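Putative retaining b-glycosidase (Saccharophagus degradans, PDB 5A95) probably hydrolyses mixed-linkage beta-1,3-1,4-glucans as a retaining beta-glucanase of glycoside hydrolase family 5, subfamily 26. Local coordinates at residues F280-T284 against Y285-A289. The protein carries 1 engineered substitution. Residues are numbered along the deposited sequence; the frame is centred on the assembly and turned at random.
Sequences FAADT and YPVIA
The ring of Tyr-285 carries the methyl group of Thr-284 on one face: CG2 sits 3.7 Å from the ring centroid, 15° off the normal, in a CH-pi contact displaced toward CE2 and CZ. Tyr-251, from the neighbouring strand 250-252, meets the same tyrosine edge-to-face, while Ile-239 and Pro-243 add apolar contacts. This is the alpha-to-beta turn of a (beta/alpha)8 barrel, the family 5 fold, where the chain leaves helix 267-279 and enters the parallel barrel strand 287-289. The side chains of Thr-284 and Tyr-285 run alongside each other in the same direction; with Thr-284 CG2 anti to its own nitrogen, the methyl rather than the hydroxyl is laid over the ring. A glycine in place of Tyr-285 would probably leave that methyl and the edge-to-face partner Tyr-251 without their aromatic surface and let the turn flex.

The turn itself closes through the carbonyl of Ala-281, whose O takes two backbone donors: Thr-284 N at 3.0 Å and Tyr-285 N at 2.9 Å. Asp-283, facing away, is salt-bridged through OD1 to Lys-323, and the Ala-282 carbonyl accepts from the Asn-56 side chain.

Beyond Pro-286 the strand begins, and Val-287 reaches back to the two alanines through one branch, CG2. With CG1 anti to the backbone N (chi1 171°), this other branch faces the turn, and CG2 touches both Ala-281 CB and Ala-282 CB at 3.9 Å. Ala-282 CA approaches Tyr-285 O at 3.2 Å, a CA-H...O contact with an angle of 159° at the hydrogen.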
ATOM      1  N   PHE A 280      -5.053  14.321 -33.061  1.00  6.49           N
ATOM      2  CA  PHE A 280      -4.616  15.693 -32.972  1.00  7.07           C
ATOM      3  C   PHE A 280      -3.289  15.765 -32.222  1.00  7.14           C
ATOM      4  O   PHE A 280      -2.485  16.678 -32.449  1.00  8.25           O
ATOM      5  CB  PHE A 280      -5.658  16.579 -32.247  1.00  6.75           C
ATOM      6  CG  PHE A 280      -5.642  16.350 -30.772  1.00  6.96           C
ATOM      7  CD1 PHE A 280      -6.365  15.293 -30.205  1.00  7.31           C
ATOM      8  CD2 PHE A 280      -4.773  17.089 -29.958  1.00  8.00           C
ATOM      9  CE1 PHE A 280      -6.225  14.988 -28.867  1.00  7.88           C
ATOM     10  CE2 PHE A 280      -4.608  16.764 -28.648  1.00  8.44           C
ATOM     11  CZ  PHE A 280      -5.336  15.727 -28.092  1.00  7.47           C
ATOM     12  N   ALA A 281      -3.051  14.834 -31.306  1.00  6.87           N
ATOM     13  CA  ALA A 281      -1.837  14.902 -30.482  1.00  6.94           C
ATOM     14  C   ALA A 281      -0.582  14.872 -31.333  1.00  6.46           C
ATOM     15  O   ALA A 281       0.426  15.492 -30.974  1.00  7.44           O
ATOM     16  CB  ALA A 281      -1.834  13.787 -29.453  1.00  6.80           C
ATOM     17  N   ALA A 282      -0.643  14.166 -32.458  1.00  7.08           N
ATOM     18  CA  ALA A 282       0.518  13.990 -33.331  1.00  7.24           C
ATOM     19  C   ALA A 282       0.939  15.281 -34.036  1.00  7.20           C
ATOM     20  O   ALA A 282       2.016  15.328 -34.630  1.00  9.20           O
ATOM     21  CB  ALA A 282       0.227  12.897 -34.344  1.00  8.48           C
ATOM     22  N   ASP A 283       0.106  16.318 -33.966  1.00  7.86           N
ATOM     23  CA  ASP A 283       0.479  17.630 -34.496  1.00  8.96           C
ATOM     24  C   ASP A 283       1.534  18.287 -33.606  1.00  9.00           C
ATOM     25  O   ASP A 283       2.261  19.157 -34.053  1.00 11.68           O
ATOM     26  CB  ASP A 283      -0.743  18.562 -34.541  1.00 11.77           C
ATOM     27  CG  ASP A 283      -1.853  18.071 -35.453  1.00 16.41           C
ATOM     28  OD1 ASP A 283      -1.592  17.245 -36.325  1.00 19.36           O
ATOM     29  OD2 ASP A 283      -3.013  18.537 -35.280  1.00 21.60           O
ATOM     30  N   THR A 284       1.619  17.872 -32.343  1.00  8.39           N
ATOM     31  CA  THR A 284       2.456  18.516 -31.333  1.00  8.17           C
ATOM     32  C   THR A 284       3.492  17.611 -30.684  1.00  7.63           C
ATOM     33  O   THR A 284       4.591  18.053 -30.340  1.00  8.85           O
ATOM     34  CB  THR A 284       1.565  19.189 -30.263  1.00  8.98           C
ATOM     35  OG1 THR A 284       0.641  20.054 -30.911  1.00 11.08           O
ATOM     36  CG2 THR A 284       2.387  19.967 -29.269  1.00  9.38           C
ATOM     37  N   TYR A 285       3.134  16.340 -30.514  1.00  7.29           N
ATOM     38  CA  TYR A 285       3.942  15.354 -29.827  1.00  7.08           C
ATOM     39  C   TYR A 285       4.019  14.103 -30.685  1.00  6.31           C
ATOM     40  O   TYR A 285       3.122  13.846 -31.469  1.00  8.25           O
ATOM     41  CB  TYR A 285       3.285  14.941 -28.489  1.00  7.40           C
ATOM     42  CG  TYR A 285       2.895  16.104 -27.629  1.00  7.57           C
ATOM     43  CD1 TYR A 285       3.842  16.827 -26.885  1.00  7.60           C
ATOM     44  CD2 TYR A 285       1.579  16.525 -27.557  1.00  8.51           C
ATOM     45  CE1 TYR A 285       3.463  17.910 -26.098  1.00  8.52           C
ATOM     46  CE2 TYR A 285       1.204  17.619 -26.801  1.00  8.42           C
ATOM     47  CZ  TYR A 285       2.141  18.292 -26.049  1.00  8.12           C
ATOM     48  OH  TYR A 285       1.773  19.386 -25.307  1.00 10.72           O
ATOM     49  N   PRO A 286       5.057  13.294 -30.496  1.00  6.63           N
ATOM     50  CA  PRO A 286       5.044  11.984 -31.154  1.00  7.15           C
ATOM     51  C   PRO A 286       3.983  11.086 -30.514  1.00  6.95           C
ATOM     52  O   PRO A 286       3.780  11.124 -29.293  1.00  7.25           O
ATOM     53  CB  PRO A 286       6.441  11.418 -30.897  1.00  7.68           C
ATOM     54  CG  PRO A 286       7.231  12.514 -30.240  1.00  8.87           C
ATOM     55  CD  PRO A 286       6.241  13.482 -29.646  1.00  7.27           C
ATOM     56  N   VAL A 287       3.335  10.278 -31.347  1.00  6.04           N
ATOM     57  CA  VAL A 287       2.300   9.352 -30.901  1.00  5.35           C
ATOM     58  C   VAL A 287       2.642   7.952 -31.368  1.00  5.91           C
ATOM     59  O   VAL A 287       3.074   7.750 -32.516  1.00  7.03           O
ATOM     60  CB  VAL A 287       0.926   9.770 -31.459  1.00  6.26           C
ATOM     61  CG1 VAL A 287      -0.166   8.734 -31.227  1.00  7.32           C
ATOM     62  CG2 VAL A 287       0.542  11.099 -30.871  1.00  7.39           C
ATOM     63  N   ILE A 288       2.465   6.980 -30.474  1.00  5.97           N
ATOM     64  CA  ILE A 288       2.579   5.592 -30.845  1.00  6.58           C
ATOM     65  C   ILE A 288       1.258   4.889 -30.567  1.00  6.39           C
ATOM     66  O   ILE A 288       0.747   4.884 -29.431  1.00  5.90           O
ATOM     67  CB  ILE A 288       3.722   4.806 -30.139  1.00  7.06           C
ATOM     68  CG1 ILE A 288       5.026   5.591 -30.087  1.00  7.92           C
ATOM     69  CG2 ILE A 288       3.916   3.442 -30.794  1.00  7.36           C
ATOM     70  CD1 ILE A 288       6.149   4.900 -29.325  1.00  7.50           C
ATOM     71  N   ALA A 289       0.677   4.328 -31.629  1.00  5.90           N
ATOM     72  CA  ALA A 289      -0.503   3.496 -31.491  1.00  6.03           C
ATOM     73  C   ALA A 289      -0.032   2.113 -31.055  1.00  5.86           C
ATOM     74  O   ALA A 289       0.218   1.242 -31.897  1.00  6.07           O
ATOM     75  CB  ALA A 289      -1.270   3.482 -32.801  1.00  6.50           C
TER